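Local coordinates for protein LYND (Lyngbya aestuarii, PDB 4V1T) that probably catalyses the ATP-dependent cyclodehydration of cysteine residues in a precursor peptide to thiazolines, as a YcaO-type heterocyclase, at residues T132-I137 / F259-I264; A265-K270 / F283-G288. All coordinates share one frame; numbering follows the deposited sequence.

Contact 1 of 2, residues T132-I137 / F259-I264; sequences TALRDI and FAATEI
Leu134 carries its CG anti to the carbonyl carbon, beside the backbone N (chi1 -74°). The second torsion sets CD1 extended (chi2 161°) and leaves the other branch, CD2, turned toward residues 259-264. Ile137 holds CG1 in the crowded position between the backbone N and the carbonyl carbon (chi1 57°). Its chain then runs on extended to CD1, which reaches across to the same helix. Both tips close on Ala261. CD2 of Leu134 lies 4.0 Å from Ala261 CA, and CD1 of Ile137 lies 4.0 Å from Ala261 CB. The same CD1 sits 3.5 Å from Ala261 O, so a methyl group covers part of the helix backbone. Helix 124-135 joins the parallel, neighbouring strands 114-118 and 141-142 of the mixed sheet in a beta-alpha-beta crossover. Its C-terminal part and Ile137 meet helix 250-275, which also packs on strand 189-196. The small side chains let the backbones come close: Ala133 CB is 4.1 Å from Ala261 CB. Leu134 and Ile264 cross at about a right angle, with Leu134 CD2 3.8 Å from Ile264 CG2. Thr262 turns from this interface, and its OG1 is hydrogen-bonded to Ser251 of the second subunit.

Contact 2 of 2, residues A265-K270 / F283-G288; sequences AKWIVK and FPTLDG
Lys270 starts with CG anti to its backbone N, then bends at chi2 (147°). The bend carries CD over one face of the Phe283 ring, 4.1 Å above its plane and toward the rim. The ammonium goes on past the ring. NZ donates to Phe283 O at 2.9 Å, in the carbonyl plane with a C=O...N angle of 154°. It also donates to Thr285 OG1 at 3.2 Å, where the two side chains meet tip to tip. Thr285 OG1 in turn donates to Asp287 OD1 at 2.8 Å, meeting the carboxylate from 56° out of its plane. Both Thr285 OG1 and Asp287 CG take the crowded position between backbone N and carbonyl carbon. A water receives Thr285 N and, weakly, Lys270 NZ, and donates to Asp287 OD1. Phe283 brings its ring edge to the helix, with CE1 3.4 Å from Lys266 O. Trp267 CE3 meets Thr285 OG1 at 3.5 Å, at the edge of the indole. Lys266 reaches Pro284 O through another water, while its NZ forms a salt bridge with Glu263. The contact ties helix 250-275 to the irregular approach to strand 289-294. An alanine in place of Lys270 would remove both direct bonds and the methylene (CD) over the Phe283 face, and would probably loosen this loop on the helix. Lys270 NZ is 4.4 Å from Asp287 OD1, too far for a salt bridge, so the charges are linked through a hydroxyl and a water, and their mutual attraction would probably help keep both ionised.

How the contacts relate
Both contacts use helix 250-275, on consecutive turns, and their centres lie about 13 Å apart. Contact 1 is buried and packs aliphatic side chains of 132-137 on helix 250-275, with a backbone carbonyl among the atoms touched. Contact 2 is only partly buried. It joins the helix to a loop without regular structure, so side-chain donors and waters serve backbone groups there. The two touch each other directly: Ile137 CD1 packs on Ala265 CB, and Glu263 CB on Leu286 CD1. Both also border the second subunit, where Ile137 packs on its Pro250 and Leu286 on its Leu298. Lys266 NZ is also hydrogen-bonded to Ser296 O of the second subunit.

Contact 1 of 2, residues T132-I137 / F259-I264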
# COMPACT_ATOMS: atom_id res chain seq x y z
N THR B 132 -9.61 31.41 -20.06
CA THR B 132 -11.03 31.15 -20.24
C THR B 132 -11.55 30.19 -19.18
O THR B 132 -12.61 30.39 -18.58
CB THR B 132 -11.30 30.59 -21.65
OG1 THR B 132 -10.83 31.53 -22.61
CG2 THR B 132 -12.80 30.35 -21.88
N ALA B 133 -10.78 29.14 -18.92
CA ALA B 133 -11.16 28.16 -17.92
C ALA B 133 -11.34 28.82 -16.56
O ALA B 133 -12.30 28.55 -15.84
CB ALA B 133 -10.13 27.07 -17.84
N LEU B 134 -10.41 29.70 -16.20
CA LEU B 134 -10.47 30.40 -14.93
C LEU B 134 -11.66 31.36 -14.87
O LEU B 134 -12.34 31.47 -13.84
CB LEU B 134 -9.17 31.17 -14.68
CG LEU B 134 -7.97 30.30 -14.29
CD1 LEU B 134 -6.65 31.03 -14.50
CD2 LEU B 134 -8.11 29.85 -12.86
N ARG B 135 -11.91 32.04 -15.98
CA ARG B 135 -12.99 33.01 -16.06
C ARG B 135 -14.36 32.35 -15.88
O ARG B 135 -15.27 32.94 -15.34
CB ARG B 135 -12.93 33.74 -17.41
CG ARG B 135 -13.97 34.84 -17.58
CD ARG B 135 -13.73 35.57 -18.89
NE ARG B 135 -14.67 36.66 -19.11
CZ ARG B 135 -14.58 37.55 -20.09
NH1 ARG B 135 -13.59 37.49 -20.97
NH2 ARG B 135 -15.49 38.51 -20.20
N ASP B 136 -14.48 31.12 -16.34
CA ASP B 136 -15.74 30.39 -16.24
C ASP B 136 -16.06 30.00 -14.79
O ASP B 136 -17.19 29.67 -14.48
CB ASP B 136 -15.71 29.15 -17.15
CG ASP B 136 -15.71 29.50 -18.62
OD1 ASP B 136 -16.07 30.65 -18.96
OD2 ASP B 136 -15.36 28.64 -19.45
N ILE B 137 -15.06 30.04 -13.92
CA ILE B 137 -15.28 29.73 -12.51
C ILE B 137 -15.12 30.97 -11.65
O ILE B 137 -15.04 30.88 -10.43
CB ILE B 137 -14.35 28.60 -12.02
CG1 ILE B 137 -12.88 28.96 -12.22
CG2 ILE B 137 -14.67 27.31 -12.75
CD1 ILE B 137 -11.93 27.98 -11.59
N PHE B 259 -8.41 21.07 -14.87
CA PHE B 259 -7.92 20.51 -13.62
C PHE B 259 -7.10 21.57 -12.88
O PHE B 259 -7.26 21.78 -11.68
CB PHE B 259 -7.09 19.27 -13.92
CG PHE B 259 -6.88 18.34 -12.76
CD1 PHE B 259 -7.12 18.74 -11.45
CD2 PHE B 259 -6.41 17.06 -12.99
CE1 PHE B 259 -6.91 17.86 -10.40
CE2 PHE B 259 -6.19 16.19 -11.94
CZ PHE B 259 -6.45 16.58 -10.65
N ALA B 260 -6.22 22.25 -13.60
CA ALA B 260 -5.41 23.30 -13.00
C ALA B 260 -6.29 24.44 -12.49
O ALA B 260 -6.03 25.01 -11.42
CB ALA B 260 -4.40 23.82 -14.00
N ALA B 261 -7.32 24.79 -13.25
CA ALA B 261 -8.23 25.86 -12.85
C ALA B 261 -8.88 25.57 -11.49
O ALA B 261 -8.94 26.44 -10.62
CB ALA B 261 -9.30 26.07 -13.91
N THR B 262 -9.33 24.33 -11.30
CA THR B 262 -9.94 23.90 -10.05
C THR B 262 -8.97 24.04 -8.88
O THR B 262 -9.34 24.54 -7.82
CB THR B 262 -10.40 22.43 -10.16
OG1 THR B 262 -11.38 22.33 -11.20
CG2 THR B 262 -11.01 21.96 -8.85
N GLU B 263 -7.73 23.59 -9.07
CA GLU B 263 -6.74 23.62 -8.00
C GLU B 263 -6.27 25.05 -7.72
O GLU B 263 -5.88 25.38 -6.60
CB GLU B 263 -5.56 22.72 -8.33
CG GLU B 263 -5.91 21.24 -8.37
CD GLU B 263 -6.44 20.71 -7.05
OE1 GLU B 263 -5.95 21.15 -5.98
OE2 GLU B 263 -7.33 19.84 -7.07
N ILE B 264 -6.31 25.89 -8.75
CA ILE B 264 -6.01 27.29 -8.58
C ILE B 264 -7.08 27.93 -7.69
O ILE B 264 -6.77 28.65 -6.76
CB ILE B 264 -5.92 28.02 -9.93
CG1 ILE B 264 -4.61 27.66 -10.63
CG2 ILE B 264 -5.98 29.54 -9.74
CD1 ILE B 264 -4.60 27.95 -12.12

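Contact 2 of 2, residues A265-K270 / F283-G288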
# COMPACT_ATOMS: atom_id res chain seq x y z
N ALA B 265 -8.34 27.64 -8.00
CA ALA B 265 -9.47 28.15 -7.23
C ALA B 265 -9.40 27.67 -5.78
O ALA B 265 -9.59 28.45 -4.86
CB ALA B 265 -10.78 27.71 -7.86
N LYS B 266 -9.10 26.40 -5.60
CA LYS B 266 -9.02 25.83 -4.27
C LYS B 266 -7.90 26.46 -3.48
O LYS B 266 -8.02 26.65 -2.27
CB LYS B 266 -8.84 24.32 -4.34
CG LYS B 266 -10.12 23.56 -4.66
CD LYS B 266 -10.06 22.12 -4.18
CE LYS B 266 -9.29 21.25 -5.13
NZ LYS B 266 -8.66 20.10 -4.44
N TRP B 267 -6.80 26.79 -4.15
CA TRP B 267 -5.69 27.45 -3.46
C TRP B 267 -6.04 28.86 -3.00
O TRP B 267 -5.78 29.23 -1.86
CB TRP B 267 -4.43 27.51 -4.33
CG TRP B 267 -3.40 28.34 -3.68
CD1 TRP B 267 -3.05 29.62 -4.01
CD2 TRP B 267 -2.63 28.00 -2.52
NE1 TRP B 267 -2.09 30.08 -3.15
CE2 TRP B 267 -1.81 29.11 -2.23
CE3 TRP B 267 -2.54 26.86 -1.72
CZ2 TRP B 267 -0.91 29.11 -1.17
CZ3 TRP B 267 -1.65 26.86 -0.66
CH2 TRP B 267 -0.85 27.98 -0.39
N ILE B 268 -6.61 29.66 -3.90
CA ILE B 268 -6.89 31.06 -3.58
C ILE B 268 -7.94 31.16 -2.49
O ILE B 268 -7.88 32.06 -1.64
CB ILE B 268 -7.34 31.88 -4.82
CG1 ILE B 268 -8.58 31.26 -5.47
CG2 ILE B 268 -6.21 31.98 -5.82
CD1 ILE B 268 -9.18 32.08 -6.59
N VAL B 269 -8.90 30.22 -2.49
CA VAL B 269 -9.95 30.23 -1.46
C VAL B 269 -9.33 29.89 -0.12
O VAL B 269 -9.55 30.58 0.89
CB VAL B 269 -11.07 29.24 -1.79
CG1 VAL B 269 -11.97 28.99 -0.58
CG2 VAL B 269 -11.88 29.76 -2.96
N LYS B 270 -8.54 28.82 -0.11
CA LYS B 270 -7.78 28.43 1.06
C LYS B 270 -6.91 29.57 1.58
O LYS B 270 -6.85 29.84 2.79
CB LYS B 270 -6.93 27.20 0.73
CG LYS B 270 -5.97 26.76 1.82
CD LYS B 270 -5.81 25.25 1.81
CE LYS B 270 -4.70 24.77 2.69
NZ LYS B 270 -4.43 23.32 2.47
N PHE B 283 -8.72 21.25 3.80
CA PHE B 283 -8.68 20.46 2.59
C PHE B 283 -7.33 20.60 1.87
O PHE B 283 -6.71 21.67 1.89
CB PHE B 283 -9.84 20.85 1.66
CG PHE B 283 -9.80 22.27 1.15
CD1 PHE B 283 -9.03 22.62 0.05
CD2 PHE B 283 -10.56 23.26 1.75
CE1 PHE B 283 -9.00 23.91 -0.43
CE2 PHE B 283 -10.54 24.56 1.28
CZ PHE B 283 -9.75 24.89 0.19
N PRO B 284 -6.88 19.52 1.22
CA PRO B 284 -5.57 19.56 0.56
C PRO B 284 -5.52 20.46 -0.67
O PRO B 284 -6.50 20.57 -1.40
CB PRO B 284 -5.33 18.09 0.17
CG PRO B 284 -6.69 17.51 0.05
CD PRO B 284 -7.54 18.21 1.07
N THR B 285 -4.38 21.11 -0.86
CA THR B 285 -4.10 21.89 -2.05
C THR B 285 -2.71 21.48 -2.56
O THR B 285 -2.07 20.61 -1.98
CB THR B 285 -4.18 23.40 -1.78
OG1 THR B 285 -3.51 23.70 -0.55
CG2 THR B 285 -5.61 23.84 -1.65
N LEU B 286 -2.25 22.10 -3.64
CA LEU B 286 -1.02 21.67 -4.29
C LEU B 286 0.26 22.22 -3.65
O LEU B 286 1.35 22.08 -4.22
CB LEU B 286 -1.06 22.07 -5.76
CG LEU B 286 -2.17 21.43 -6.59
CD1 LEU B 286 -2.18 22.03 -7.99
CD2 LEU B 286 -2.00 19.93 -6.66
N ASP B 287 0.15 22.85 -2.49
CA ASP B 287 1.33 23.37 -1.80
C ASP B 287 2.25 22.24 -1.38
O ASP B 287 1.87 21.36 -0.61
CB ASP B 287 0.94 24.23 -0.60
CG ASP B 287 -0.01 23.51 0.36
OD1 ASP B 287 -0.92 22.80 -0.12
OD2 ASP B 287 0.18 23.63 1.58
N GLY B 288 3.48 22.25 -1.89
CA GLY B 288 4.46 21.22 -1.58
C GLY B 288 4.13 19.85 -2.15
O GLY B 288 4.60 18.82 -1.65
O HOH W 1 -5.83 19.28 -3.92
O HOH W 2 -2.45 21.06 1.31